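Local coordinates for protein tyrosine--tRNA ligase (PDB 2CYC) that binds L-tyrosine and probably activates it with ATP before transferring it to the acceptor end of tRNA(Tyr), at residues 22-25 with 26-30; 55-58 with 59-63; 85-88 with 89-93; 96-99 with 100-104. All coordinates share one frame; numbering follows the deposited sequence.

Contact 1: residues 22-25 with 26-30; sequences ENLR and HLFEI
Arg25 and Glu29 are brought together by different first torsions: the arginine CG stands trans to its own nitrogen (chi1 174°), while the glutamate swings CG to the side of its backbone N (chi1 -73°). Both chains then run extended and lean over the single helical turn between them, so that the arginine NE, short of its tip, comes beside the glutamate's OE1. Arg25 NE donates to Glu29 OE1 at 3.1 Å, an almost straight bond that lies in the guanidinium plane yet reaches the oxygen from above the carboxylate plane, because the two flat groups are turned 73° apart. A water closes a small ring: it accepts from Arg25 NH1 at 2.8 Å and donates to Glu29 OE1 at the same length, so this one oxygen is gripped twice. The i to i+4 spacing and the exposed position suit an ion pair, whose long side chains can span the turn and still face solvent. On the buried flank Leu24 and Phe28 do the equivalent with carbon alone. They run alongside each other in one direction, and Leu24 CD1 rests 3.8 Å from Phe28 CE1. Leu27 tucks its CG 3.2 Å from Asn23 O, the same carbonyl that receives Leu27 N. The result is an amphipathic helix, charged on one flank and greasy on the other. Helix 21-30 packs Leu24 against Val10 and Phe28 against Ile3 and Arg6 of helix 3-11, while Leu27 meets Leu216 and Val219 of strand 214-223.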
ATOM      1  N   GLU A  22      21.305   3.420 -24.436  1.00 18.91           N
ATOM      2  CA  GLU A  22      20.961   4.678 -25.074  1.00 22.61           C
ATOM      3  C   GLU A  22      20.558   5.740 -24.041  1.00 22.58           C
ATOM      4  O   GLU A  22      20.986   6.889 -24.132  1.00 19.59           O
ATOM      5  CB  GLU A  22      19.817   4.471 -26.066  1.00 23.22           C
ATOM      6  CG  GLU A  22      19.232   5.775 -26.585  1.00 22.74           C
ATOM      7  CD  GLU A  22      18.054   5.565 -27.528  1.00 31.15           C
ATOM      8  OE1 GLU A  22      17.380   6.562 -27.854  1.00 30.54           O
ATOM      9  OE2 GLU A  22      17.804   4.411 -27.944  1.00 32.99           O
ATOM     10  N   ASN A  23      19.739   5.364 -23.060  1.00 20.25           N
ATOM     11  CA  ASN A  23      19.317   6.341 -22.060  1.00 22.28           C
ATOM     12  C   ASN A  23      20.497   6.722 -21.163  1.00 19.21           C
ATOM     13  O   ASN A  23      20.627   7.874 -20.739  1.00 21.33           O
ATOM     14  CB  ASN A  23      18.161   5.802 -21.210  1.00 21.30           C
ATOM     15  CG  ASN A  23      17.563   6.874 -20.303  1.00 29.71           C
ATOM     16  OD1 ASN A  23      17.187   6.606 -19.159  1.00 27.61           O
ATOM     17  ND2 ASN A  23      17.468   8.095 -20.818  1.00 21.81           N
ATOM     18  N   LEU A  24      21.366   5.752 -20.891  1.00 18.51           N
ATOM     19  CA  LEU A  24      22.545   5.990 -20.064  1.00 19.16           C
ATOM     20  C   LEU A  24      23.425   7.045 -20.722  1.00 22.00           C
ATOM     21  O   LEU A  24      23.882   7.990 -20.074  1.00 22.74           O
ATOM     22  CB  LEU A  24      23.341   4.688 -19.893  1.00 17.51           C
ATOM     23  CG  LEU A  24      24.712   4.793 -19.211  1.00 24.91           C
ATOM     24  CD1 LEU A  24      24.546   5.154 -17.730  1.00 17.66           C
ATOM     25  CD2 LEU A  24      25.448   3.464 -19.364  1.00 19.75           C
ATOM     26  N   ARG A  25      23.673   6.866 -22.017  1.00 24.64           N
ATOM     27  CA  ARG A  25      24.498   7.794 -22.776  1.00 23.56           C
ATOM     28  C   ARG A  25      23.840   9.171 -22.768  1.00 19.24           C
ATOM     29  O   ARG A  25      24.504  10.190 -22.609  1.00 19.78           O
ATOM     30  CB  ARG A  25      24.667   7.283 -24.210  1.00 23.31           C
ATOM     31  CG  ARG A  25      25.397   8.243 -25.147  1.00 22.65           C
ATOM     32  CD  ARG A  25      25.627   7.566 -26.484  1.00 22.83           C
ATOM     33  NE  ARG A  25      26.046   8.489 -27.528  1.00 24.92           N
ATOM     34  CZ  ARG A  25      26.267   8.118 -28.784  1.00 27.20           C
ATOM     35  NH1 ARG A  25      26.643   9.013 -29.682  1.00 23.07           N
ATOM     36  NH2 ARG A  25      26.110   6.846 -29.138  1.00 21.57           N
ATOM     37  N   HIS A  26      22.526   9.182 -22.941  1.00 17.68           N
ATOM     38  CA  HIS A  26      21.758  10.412 -22.921  1.00 22.54           C
ATOM     39  C   HIS A  26      21.991  11.123 -21.582  1.00 24.37           C
ATOM     40  O   HIS A  26      22.281  12.321 -21.549  1.00 25.73           O
ATOM     41  CB  HIS A  26      20.273  10.083 -23.102  1.00 25.85           C
ATOM     42  CG  HIS A  26      19.366  11.269 -22.998  1.00 32.22           C
ATOM     43  ND1 HIS A  26      19.476  12.367 -23.825  1.00 32.40           N
ATOM     44  CD2 HIS A  26      18.322  11.521 -22.174  1.00 28.75           C
ATOM     45  CE1 HIS A  26      18.536  13.242 -23.517  1.00 30.14           C
ATOM     46  NE2 HIS A  26      17.821  12.753 -22.519  1.00 35.79           N
ATOM     47  N   LEU A  27      21.870  10.386 -20.478  1.00 21.84           N
ATOM     48  CA  LEU A  27      22.084  10.988 -19.164  1.00 24.44           C
ATOM     49  C   LEU A  27      23.489  11.576 -19.032  1.00 22.81           C
ATOM     50  O   LEU A  27      23.656  12.655 -18.474  1.00 20.02           O
ATOM     51  CB  LEU A  27      21.851   9.972 -18.043  1.00 21.40           C
ATOM     52  CG  LEU A  27      20.440   9.394 -17.899  1.00 29.85           C
ATOM     53  CD1 LEU A  27      20.316   8.720 -16.536  1.00 30.97           C
ATOM     54  CD2 LEU A  27      19.404  10.497 -18.034  1.00 25.44           C
ATOM     55  N   PHE A  28      24.498  10.858 -19.524  1.00 19.71           N
ATOM     56  CA  PHE A  28      25.870  11.352 -19.457  1.00 23.83           C
ATOM     57  C   PHE A  28      26.007  12.638 -20.267  1.00 26.89           C
ATOM     58  O   PHE A  28      26.554  13.630 -19.782  1.00 26.06           O
ATOM     59  CB  PHE A  28      26.857  10.307 -19.999  1.00 20.44           C
ATOM     60  CG  PHE A  28      27.226   9.228 -19.002  1.00 22.30           C
ATOM     61  CD1 PHE A  28      27.478   7.923 -19.433  1.00 23.26           C
ATOM     62  CD2 PHE A  28      27.347   9.518 -17.645  1.00 21.09           C
ATOM     63  CE1 PHE A  28      27.845   6.919 -18.525  1.00 17.70           C
ATOM     64  CE2 PHE A  28      27.716   8.522 -16.724  1.00 22.55           C
ATOM     65  CZ  PHE A  28      27.965   7.220 -17.170  1.00 22.09           C
ATOM     66  N   GLU A  29      25.489  12.618 -21.493  1.00 23.47           N
ATOM     67  CA  GLU A  29      25.575  13.769 -22.388  1.00 27.03           C
ATOM     68  C   GLU A  29      24.877  15.037 -21.921  1.00 28.86           C
ATOM     69  O   GLU A  29      25.433  16.128 -22.054  1.00 29.23           O
ATOM     70  CB  GLU A  29      25.062  13.394 -23.782  1.00 24.93           C
ATOM     71  CG  GLU A  29      26.026  12.508 -24.560  1.00 37.86           C
ATOM     72  CD  GLU A  29      25.551  12.203 -25.975  1.00 43.22           C
ATOM     73  OE1 GLU A  29      26.234  11.418 -26.682  1.00 39.10           O
ATOM     74  OE2 GLU A  29      24.500  12.749 -26.380  1.00 44.16           O
ATOM     75  N   ILE A  30      23.674  14.907 -21.364  1.00 27.44           N
ATOM     76  CA  ILE A  30      22.935  16.083 -20.916  1.00 24.12           C
ATOM     77  C   ILE A  30      23.370  16.560 -19.539  1.00 25.30           C
ATOM     78  O   ILE A  30      22.879  17.568 -19.043  1.00 26.75           O
ATOM     79  CB  ILE A  30      21.423  15.803 -20.891  1.00 28.93           C
ATOM     80  CG1 ILE A  30      21.109  14.762 -19.807  1.00 22.23           C
ATOM     81  CG2 ILE A  30      20.970  15.319 -22.272  1.00 25.43           C
ATOM     82  CD1 ILE A  30      19.684  14.268 -19.819  1.00 19.11           C
TER
HETATM   83  O   HOH W   1      26.734  11.814 -29.403  1.00 47.22           O

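Contact 2: residues 55-58 with 59-63; sequences GAKI and ADFQK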
ATOM      1  N   GLY A  55      29.697  -4.858  -4.752  1.00 19.40           N
ATOM      2  CA  GLY A  55      30.879  -4.077  -4.444  1.00 19.10           C
ATOM      3  C   GLY A  55      31.654  -3.723  -5.688  1.00 20.91           C
ATOM      4  O   GLY A  55      32.110  -2.586  -5.834  1.00 20.05           O
ATOM      5  N   ALA A  56      31.811  -4.695  -6.586  1.00 16.17           N
ATOM      6  CA  ALA A  56      32.522  -4.451  -7.837  1.00 18.37           C
ATOM      7  C   ALA A  56      31.828  -3.344  -8.642  1.00 19.94           C
ATOM      8  O   ALA A  56      32.484  -2.432  -9.136  1.00 20.41           O
ATOM      9  CB  ALA A  56      32.588  -5.724  -8.653  1.00 17.93           C
ATOM     10  N   LYS A  57      30.502  -3.404  -8.766  1.00 16.21           N
ATOM     11  CA  LYS A  57      29.806  -2.370  -9.534  1.00 18.50           C
ATOM     12  C   LYS A  57      29.880  -1.004  -8.850  1.00 20.99           C
ATOM     13  O   LYS A  57      30.041   0.022  -9.517  1.00 15.77           O
ATOM     14  CB  LYS A  57      28.337  -2.748  -9.781  1.00 12.50           C
ATOM     15  CG  LYS A  57      28.135  -3.917 -10.744  1.00 12.41           C
ATOM     16  CD  LYS A  57      29.108  -3.865 -11.940  1.00 16.33           C
ATOM     17  CE  LYS A  57      28.954  -2.587 -12.770  1.00 16.45           C
ATOM     18  NZ  LYS A  57      30.043  -2.460 -13.782  1.00 17.92           N
ATOM     19  N   ILE A  58      29.754  -0.989  -7.525  1.00 12.65           N
ATOM     20  CA  ILE A  58      29.834   0.266  -6.807  1.00 14.81           C
ATOM     21  C   ILE A  58      31.194   0.902  -7.119  1.00 19.11           C
ATOM     22  O   ILE A  58      31.278   2.108  -7.387  1.00 19.91           O
ATOM     23  CB  ILE A  58      29.639   0.038  -5.294  1.00 15.23           C
ATOM     24  CG1 ILE A  58      28.137  -0.162  -5.005  1.00 12.65           C
ATOM     25  CG2 ILE A  58      30.177   1.216  -4.513  1.00 12.89           C
ATOM     26  CD1 ILE A  58      27.841  -0.717  -3.603  1.00 15.94           C
ATOM     27  N   ALA A  59      32.247   0.086  -7.125  1.00 15.42           N
ATOM     28  CA  ALA A  59      33.586   0.581  -7.434  1.00 20.50           C
ATOM     29  C   ALA A  59      33.618   1.147  -8.851  1.00 21.35           C
ATOM     30  O   ALA A  59      34.169   2.227  -9.081  1.00 23.21           O
ATOM     31  CB  ALA A  59      34.629  -0.546  -7.295  1.00 18.15           C
ATOM     32  N   ASP A  60      33.037   0.416  -9.801  1.00 20.25           N
ATOM     33  CA  ASP A  60      33.006   0.879 -11.189  1.00 19.54           C
ATOM     34  C   ASP A  60      32.259   2.199 -11.316  1.00 20.63           C
ATOM     35  O   ASP A  60      32.716   3.120 -12.008  1.00 16.23           O
ATOM     36  CB  ASP A  60      32.320  -0.138 -12.111  1.00 16.80           C
ATOM     37  CG  ASP A  60      33.077  -1.445 -12.218  1.00 23.09           C
ATOM     38  OD1 ASP A  60      34.308  -1.454 -12.005  1.00 22.81           O
ATOM     39  OD2 ASP A  60      32.437  -2.466 -12.540  1.00 19.92           O
ATOM     40  N   PHE A  61      31.104   2.281 -10.658  1.00 13.17           N
ATOM     41  CA  PHE A  61      30.285   3.481 -10.737  1.00 17.49           C
ATOM     42  C   PHE A  61      31.026   4.709 -10.205  1.00 15.09           C
ATOM     43  O   PHE A  61      30.983   5.776 -10.823  1.00 19.71           O
ATOM     44  CB  PHE A  61      28.943   3.288  -9.991  1.00 14.89           C
ATOM     45  CG  PHE A  61      28.066   2.184 -10.567  1.00 17.26           C
ATOM     46  CD1 PHE A  61      28.057   1.917 -11.940  1.00 19.55           C
ATOM     47  CD2 PHE A  61      27.234   1.432  -9.738  1.00 13.86           C
ATOM     48  CE1 PHE A  61      27.231   0.917 -12.481  1.00 16.99           C
ATOM     49  CE2 PHE A  61      26.398   0.423 -10.265  1.00 12.13           C
ATOM     50  CZ  PHE A  61      26.399   0.167 -11.643  1.00 12.35           C
ATOM     51  N   GLN A  62      31.707   4.559  -9.071  1.00 21.18           N
ATOM     52  CA  GLN A  62      32.452   5.666  -8.483  1.00 20.25           C
ATOM     53  C   GLN A  62      33.459   6.198  -9.513  1.00 23.69           C
ATOM     54  O   GLN A  62      33.560   7.410  -9.718  1.00 21.23           O
ATOM     55  CB  GLN A  62      33.207   5.218  -7.215  1.00 20.92           C
ATOM     56  CG  GLN A  62      32.333   4.791  -6.028  1.00 19.89           C
ATOM     57  CD  GLN A  62      33.158   4.514  -4.763  1.00 29.47           C
ATOM     58  OE1 GLN A  62      34.166   3.804  -4.803  1.00 30.93           O
ATOM     59  NE2 GLN A  62      32.727   5.074  -3.639  1.00 27.80           N
ATOM     60  N   LYS A  63      34.186   5.293 -10.171  1.00 19.89           N
ATOM     61  CA  LYS A  63      35.183   5.710 -11.165  1.00 21.14           C
ATOM     62  C   LYS A  63      34.579   6.434 -12.358  1.00 22.26           C
ATOM     63  O   LYS A  63      35.259   7.206 -13.039  1.00 18.03           O
ATOM     64  CB  LYS A  63      35.990   4.509 -11.668  1.00 28.37           C
ATOM     65  CG  LYS A  63      36.963   3.958 -10.647  1.00 39.88           C
ATOM     66  CD  LYS A  63      37.809   2.830 -11.227  1.00 50.19           C
ATOM     67  CE  LYS A  63      38.713   2.203 -10.160  1.00 52.01           C
ATOM     68  NZ  LYS A  63      37.940   1.576  -9.044  1.00 52.98           N
TER
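Lys57 folds back over Asp60 and Phe61 on helix 48-63, the crossover helix of a beta-alpha-beta unit between parallel strands 36-40 and 69-72 in the nucleotide-binding fold of a class I synthetase. Its CB begins against the aromatic ring, 3.7 Å from Phe61 CE2. Bends at chi2 (-40°) and chi3 (-60°) then curl the chain, so that CD comes 3.7 Å from Asp60 OD2. CE lies between two partners, touching Phe61 CE1 at 3.9 Å as well as that same oxygen. The tip, NZ, makes a salt bridge to Asp60 OD2 at 2.7 Å, arriving on the anti side of the carboxylate and only a little out of its plane. A buried ammonium needs several acceptors, and NZ also bonds to the carbonyls of Leu9, Val10 and Lys12 around the end of helix 3-11. Asp60 is shared in turn: its other oxygen, OD1, pairs with Lys12, so both partners of the salt bridge reach the C-terminal end of helix 3-11 or the residue just after it. Phenylalanine suits its position because a flat apolar ring can lie against the lysine's methylenes and also meet the rings of His36 and, edge to face, His185. Phe61 also closes over the backbone of its own helix. Lys57 O, already bonded to Phe61 N at 2.7 Å, sits 3.0 Å above the plane of the Phe61 ring, offset toward its rim.

Contact 3: residues 85-88 with 89-93; sequences GDLE and VIQEV
Asp86 turns its carboxylate back over the first turn of the helix to meet Val89. With CG trans to the backbone nitrogen (chi1 -171°), OD1 comes in front of Val89 N and accepts from it at 3.1 Å. The N-H approaches from well above the carboxylate plane, 57° out of it. Valine sets CG2 on the side of its own N, which puts that methyl 3.4 Å from Asp86 CG, so the acid is held by a polar bond and flanked by carbon at once. With an alanine here, Val89 N would probably lose its side-chain acceptor, the valine methyl the carboxylate carbon beside it, and the first turn its cap. Asp86 O takes Ile90 N at 2.9 Å and begins the regular bonding. One residue on, the branched end of Leu87 is buried among Trp75 and Trp78, with its CD1 4.2 Å from Gln91 CG; a leucine suits a place walled by aromatic rings and the methylenes of a longer chain. Glu88, at the exposed side, makes a long, weak ion pair with Arg205 of the second subunit. A short polar acid directly before the first helical residue, bonded to the backbone N-H three residues on, is a classic N-cap, here at the start of helix 87-108.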
ATOM      1  N   GLY A  85      10.781 -11.223  11.568  1.00 35.24           N
ATOM      2  CA  GLY A  85       9.947 -10.037  11.509  1.00 31.12           C
ATOM      3  C   GLY A  85      10.141  -9.049  12.644  1.00 29.10           C
ATOM      4  O   GLY A  85       9.252  -8.240  12.919  1.00 30.55           O
ATOM      5  N   ASP A  86      11.295  -9.096  13.304  1.00 29.23           N
ATOM      6  CA  ASP A  86      11.568  -8.178  14.408  1.00 29.71           C
ATOM      7  C   ASP A  86      12.300  -6.959  13.843  1.00 29.95           C
ATOM      8  O   ASP A  86      13.530  -6.952  13.718  1.00 31.95           O
ATOM      9  CB  ASP A  86      12.434  -8.871  15.476  1.00 30.46           C
ATOM     10  CG  ASP A  86      12.571  -8.046  16.757  1.00 38.93           C
ATOM     11  OD1 ASP A  86      12.752  -6.807  16.670  1.00 36.88           O
ATOM     12  OD2 ASP A  86      12.512  -8.641  17.858  1.00 40.99           O
ATOM     13  N   LEU A  87      11.535  -5.929  13.498  1.00 29.64           N
ATOM     14  CA  LEU A  87      12.098  -4.706  12.934  1.00 28.25           C
ATOM     15  C   LEU A  87      13.276  -4.175  13.747  1.00 28.71           C
ATOM     16  O   LEU A  87      14.265  -3.715  13.180  1.00 29.47           O
ATOM     17  CB  LEU A  87      11.010  -3.633  12.825  1.00 20.03           C
ATOM     18  CG  LEU A  87      11.425  -2.294  12.203  1.00 20.01           C
ATOM     19  CD1 LEU A  87      12.024  -2.532  10.816  1.00 19.63           C
ATOM     20  CD2 LEU A  87      10.210  -1.384  12.105  1.00 24.44           C
ATOM     21  N   GLU A  88      13.166  -4.242  15.073  1.00 26.72           N
ATOM     22  CA  GLU A  88      14.225  -3.772  15.967  1.00 28.44           C
ATOM     23  C   GLU A  88      15.539  -4.505  15.700  1.00 29.54           C
ATOM     24  O   GLU A  88      16.598  -3.884  15.603  1.00 27.87           O
ATOM     25  CB  GLU A  88      13.835  -4.020  17.422  1.00 35.45           C
ATOM     26  CG  GLU A  88      12.546  -3.372  17.849  1.00 53.11           C
ATOM     27  CD  GLU A  88      12.788  -2.055  18.528  1.00 61.14           C
ATOM     28  OE1 GLU A  88      13.411  -1.176  17.892  1.00 68.68           O
ATOM     29  OE2 GLU A  88      12.360  -1.902  19.696  1.00 62.33           O
ATOM     30  N   VAL A  89      15.462  -5.832  15.617  1.00 21.08           N
ATOM     31  CA  VAL A  89      16.643  -6.641  15.371  1.00 26.63           C
ATOM     32  C   VAL A  89      17.163  -6.384  13.960  1.00 24.81           C
ATOM     33  O   VAL A  89      18.378  -6.336  13.735  1.00 22.20           O
ATOM     34  CB  VAL A  89      16.337  -8.147  15.561  1.00 30.18           C
ATOM     35  CG1 VAL A  89      17.552  -8.984  15.186  1.00 29.77           C
ATOM     36  CG2 VAL A  89      15.959  -8.413  17.020  1.00 30.03           C
ATOM     37  N   ILE A  90      16.238  -6.222  13.015  1.00 21.99           N
ATOM     38  CA  ILE A  90      16.600  -5.941  11.632  1.00 21.92           C
ATOM     39  C   ILE A  90      17.445  -4.669  11.587  1.00 22.54           C
ATOM     40  O   ILE A  90      18.498  -4.628  10.951  1.00 22.41           O
ATOM     41  CB  ILE A  90      15.325  -5.768  10.767  1.00 21.43           C
ATOM     42  CG1 ILE A  90      14.738  -7.148  10.466  1.00 19.51           C
ATOM     43  CG2 ILE A  90      15.637  -4.998   9.473  1.00 13.93           C
ATOM     44  CD1 ILE A  90      13.320  -7.109   9.900  1.00 24.25           C
ATOM     45  N   GLN A  91      16.992  -3.644  12.300  1.00 19.55           N
ATOM     46  CA  GLN A  91      17.698  -2.370  12.331  1.00 26.32           C
ATOM     47  C   GLN A  91      19.072  -2.427  13.002  1.00 28.09           C
ATOM     48  O   GLN A  91      20.022  -1.782  12.552  1.00 26.89           O
ATOM     49  CB  GLN A  91      16.800  -1.309  12.979  1.00 23.12           C
ATOM     50  CG  GLN A  91      15.670  -0.894  12.029  1.00 23.70           C
ATOM     51  CD  GLN A  91      14.621   0.009  12.660  1.00 26.25           C
ATOM     52  OE1 GLN A  91      13.994   0.820  11.973  1.00 25.23           O
ATOM     53  NE2 GLN A  91      14.411  -0.140  13.955  1.00 23.63           N
ATOM     54  N   GLU A  92      19.187  -3.217  14.060  1.00 26.20           N
ATOM     55  CA  GLU A  92      20.459  -3.336  14.748  1.00 26.73           C
ATOM     56  C   GLU A  92      21.452  -4.057  13.837  1.00 28.36           C
ATOM     57  O   GLU A  92      22.614  -3.652  13.714  1.00 21.65           O
ATOM     58  CB  GLU A  92      20.284  -4.112  16.057  1.00 25.54           C
ATOM     59  CG  GLU A  92      21.606  -4.591  16.631  1.00 38.13           C
ATOM     60  CD  GLU A  92      21.491  -5.084  18.056  1.00 41.75           C
ATOM     61  OE1 GLU A  92      20.488  -5.763  18.374  1.00 42.92           O
ATOM     62  OE2 GLU A  92      22.415  -4.802  18.851  1.00 48.47           O
ATOM     63  N   VAL A  93      20.978  -5.129  13.204  1.00 23.38           N
ATOM     64  CA  VAL A  93      21.798  -5.917  12.292  1.00 22.45           C
ATOM     65  C   VAL A  93      22.252  -5.079  11.100  1.00 21.05           C
ATOM     66  O   VAL A  93      23.412  -5.132  10.696  1.00 16.80           O
ATOM     67  CB  VAL A  93      21.023  -7.149  11.762  1.00 22.83           C
ATOM     68  CG1 VAL A  93      21.789  -7.795  10.617  1.00 16.36           C
ATOM     69  CG2 VAL A  93      20.816  -8.166  12.895  1.00 23.54           C
TER

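Contact 4: residues 96-99 with 100-104; sequences KYFK and VGMEK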
ATOM      1  N   LYS A  96      24.854  -2.533  12.594  1.00 26.97           N
ATOM      2  CA  LYS A  96      26.025  -3.089  13.251  1.00 30.62           C
ATOM      3  C   LYS A  96      26.778  -4.165  12.501  1.00 29.27           C
ATOM      4  O   LYS A  96      27.957  -4.394  12.770  1.00 28.48           O
ATOM      5  CB  LYS A  96      25.642  -3.595  14.642  1.00 34.95           C
ATOM      6  CG  LYS A  96      25.296  -2.474  15.606  1.00 37.52           C
ATOM      7  CD  LYS A  96      24.899  -3.028  16.966  1.00 54.47           C
ATOM      8  CE  LYS A  96      24.670  -1.912  17.979  1.00 58.39           C
ATOM      9  NZ  LYS A  96      24.240  -2.440  19.308  1.00 56.99           N
ATOM     10  N   TYR A  97      26.113  -4.828  11.565  1.00 27.13           N
ATOM     11  CA  TYR A  97      26.778  -5.878  10.800  1.00 25.37           C
ATOM     12  C   TYR A  97      26.797  -5.645   9.299  1.00 25.33           C
ATOM     13  O   TYR A  97      27.859  -5.586   8.683  1.00 22.57           O
ATOM     14  CB  TYR A  97      26.124  -7.238  11.049  1.00 21.68           C
ATOM     15  CG  TYR A  97      26.561  -8.281  10.040  1.00 25.99           C
ATOM     16  CD1 TYR A  97      27.848  -8.830  10.088  1.00 26.31           C
ATOM     17  CD2 TYR A  97      25.717  -8.668   8.997  1.00 24.93           C
ATOM     18  CE1 TYR A  97      28.281  -9.735   9.126  1.00 18.75           C
ATOM     19  CE2 TYR A  97      26.141  -9.572   8.023  1.00 18.12           C
ATOM     20  CZ  TYR A  97      27.426 -10.103   8.095  1.00 25.71           C
ATOM     21  OH  TYR A  97      27.853 -11.000   7.144  1.00 19.27           O
ATOM     22  N   PHE A  98      25.611  -5.524   8.714  1.00 26.46           N
ATOM     23  CA  PHE A  98      25.498  -5.373   7.273  1.00 23.59           C
ATOM     24  C   PHE A  98      26.240  -4.188   6.682  1.00 21.34           C
ATOM     25  O   PHE A  98      26.961  -4.335   5.698  1.00 23.24           O
ATOM     26  CB  PHE A  98      24.022  -5.330   6.857  1.00 17.01           C
ATOM     27  CG  PHE A  98      23.814  -5.644   5.410  1.00 19.23           C
ATOM     28  CD1 PHE A  98      23.979  -4.659   4.437  1.00 17.54           C
ATOM     29  CD2 PHE A  98      23.523  -6.944   5.006  1.00 19.85           C
ATOM     30  CE1 PHE A  98      23.860  -4.967   3.079  1.00 15.44           C
ATOM     31  CE2 PHE A  98      23.402  -7.263   3.647  1.00 22.12           C
ATOM     32  CZ  PHE A  98      23.572  -6.268   2.686  1.00 17.43           C
ATOM     33  N   LYS A  99      26.059  -3.015   7.279  1.00 22.18           N
ATOM     34  CA  LYS A  99      26.717  -1.811   6.804  1.00 21.43           C
ATOM     35  C   LYS A  99      28.219  -2.005   6.686  1.00 21.23           C
ATOM     36  O   LYS A  99      28.790  -1.784   5.618  1.00 22.29           O
ATOM     37  CB  LYS A  99      26.429  -0.639   7.741  1.00 23.24           C
ATOM     38  CG  LYS A  99      27.191   0.647   7.391  1.00 21.70           C
ATOM     39  CD  LYS A  99      26.712   1.803   8.252  1.00 29.89           C
ATOM     40  CE  LYS A  99      27.338   3.120   7.831  1.00 26.34           C
ATOM     41  NZ  LYS A  99      28.804   3.095   8.046  1.00 33.23           N
ATOM     42  N   VAL A 100      28.854  -2.440   7.776  1.00 21.94           N
ATOM     43  CA  VAL A 100      30.299  -2.630   7.766  1.00 22.58           C
ATOM     44  C   VAL A 100      30.724  -3.798   6.873  1.00 23.12           C
ATOM     45  O   VAL A 100      31.798  -3.767   6.274  1.00 24.38           O
ATOM     46  CB  VAL A 100      30.863  -2.817   9.209  1.00 25.43           C
ATOM     47  CG1 VAL A 100      30.406  -4.133   9.803  1.00 20.34           C
ATOM     48  CG2 VAL A 100      32.397  -2.734   9.181  1.00 28.83           C
ATOM     49  N   GLY A 101      29.884  -4.823   6.777  1.00 23.56           N
ATOM     50  CA  GLY A 101      30.210  -5.946   5.914  1.00 20.22           C
ATOM     51  C   GLY A 101      30.282  -5.466   4.470  1.00 23.91           C
ATOM     52  O   GLY A 101      31.157  -5.875   3.713  1.00 24.96           O
ATOM     53  N   MET A 102      29.358  -4.589   4.086  1.00 22.30           N
ATOM     54  CA  MET A 102      29.339  -4.046   2.727  1.00 23.39           C
ATOM     55  C   MET A 102      30.510  -3.103   2.495  1.00 23.90           C
ATOM     56  O   MET A 102      31.115  -3.109   1.421  1.00 26.59           O
ATOM     57  CB  MET A 102      28.027  -3.298   2.463  1.00 19.72           C
ATOM     58  CG  MET A 102      26.861  -4.211   2.151  1.00 28.38           C
ATOM     59  SD  MET A 102      27.146  -5.162   0.635  1.00 31.17           S
ATOM     60  CE  MET A 102      27.324  -6.694   1.283  1.00 30.56           C
ATOM     61  N   GLU A 103      30.821  -2.284   3.500  1.00 21.53           N
ATOM     62  CA  GLU A 103      31.936  -1.352   3.389  1.00 23.66           C
ATOM     63  C   GLU A 103      33.216  -2.120   3.061  1.00 23.51           C
ATOM     64  O   GLU A 103      33.977  -1.721   2.180  1.00 20.35           O
ATOM     65  CB  GLU A 103      32.118  -0.561   4.694  1.00 25.48           C
ATOM     66  CG  GLU A 103      31.165   0.612   4.846  1.00 29.23           C
ATOM     67  CD  GLU A 103      31.163   1.223   6.250  1.00 29.27           C
ATOM     68  OE1 GLU A 103      30.719   2.378   6.386  1.00 37.29           O
ATOM     69  OE2 GLU A 103      31.583   0.557   7.214  1.00 33.07           O
ATOM     70  N   LYS A 104      33.447  -3.229   3.759  1.00 24.85           N
ATOM     71  CA  LYS A 104      34.650  -4.014   3.511  1.00 25.04           C
ATOM     72  C   LYS A 104      34.598  -4.756   2.174  1.00 27.50           C
ATOM     73  O   LYS A 104      35.631  -4.984   1.550  1.00 23.65           O
ATOM     74  CB  LYS A 104      34.888  -4.997   4.657  1.00 25.08           C
ATOM     75  CG  LYS A 104      35.023  -4.320   6.025  1.00 34.83           C
ATOM     76  CD  LYS A 104      36.120  -3.253   6.060  1.00 31.87           C
ATOM     77  CE  LYS A 104      36.005  -2.406   7.331  1.00 45.58           C
ATOM     78  NZ  LYS A 104      37.026  -1.313   7.429  1.00 45.47           N
TER
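Val100 CG1 stands only 3.1 Å from Tyr97 O, just where helix 87-108 widens into a pi-type turn at 96-98. A chi1 of 68° puts this methyl between the backbone N and the carbonyl carbon, a setting that valine seldom takes in a helix. Regular bonding resumes at once, with Gly101 N donating to Tyr97 O. On the inner flank Phe98 and Met102 make a Met-aromatic contact. The ring is carried out on a CG trans to N, and the methionine, bent at chi2 and chi3, reaches it obliquely: CG is 3.2 Å from Phe98 CE1, a tight approach, while SD lies 4.9 Å from the ring centroid and 47° off its normal. A flexible, polarisable methionine suits this spot, since it can shape itself to the ring as both reach Thr50 of helix 48-63; Phe98 also meets Phe40, and its side chain is about 8 Å from the bound tyrosine. On another flank Lys99 runs extended to its last torsion and then turns, so that Lys99 NZ makes a salt bridge to Glu103 OE1 at 2.6 Å, met from above the carboxylate plane. The same lysine makes a cation-pi contact with Phe118. A glutamine in place of Glu103 would probably leave Lys99 NZ without its countercharge, with Phe118 still beside it. The carboxylate and the aromatic ring together would be expected to favour the charged form of Lys99.

In the fold
From the N terminus the four contacts follow in series, and because each joins adjoining segments along one helix or at its start, none closes a loop, nests in another or crosses it. Contact 1 lies on helix 21-30, at the outer edge, against helix 3-11 and strand 214-223. Contact 2, its centre about 18 Å away, follows on crossover helix 48-63 and touches the end of that same helix 3-11. After strand 69-72 and helix 74-79 the chain enters helix 87-108: contact 3 begins it beside the second subunit, and contact 4 continues it, centres about 15 Å apart, beside helices 48-63, 352-360 and 363-370. Contacts 1 and 3 mark the far ends, 39 Å between centres.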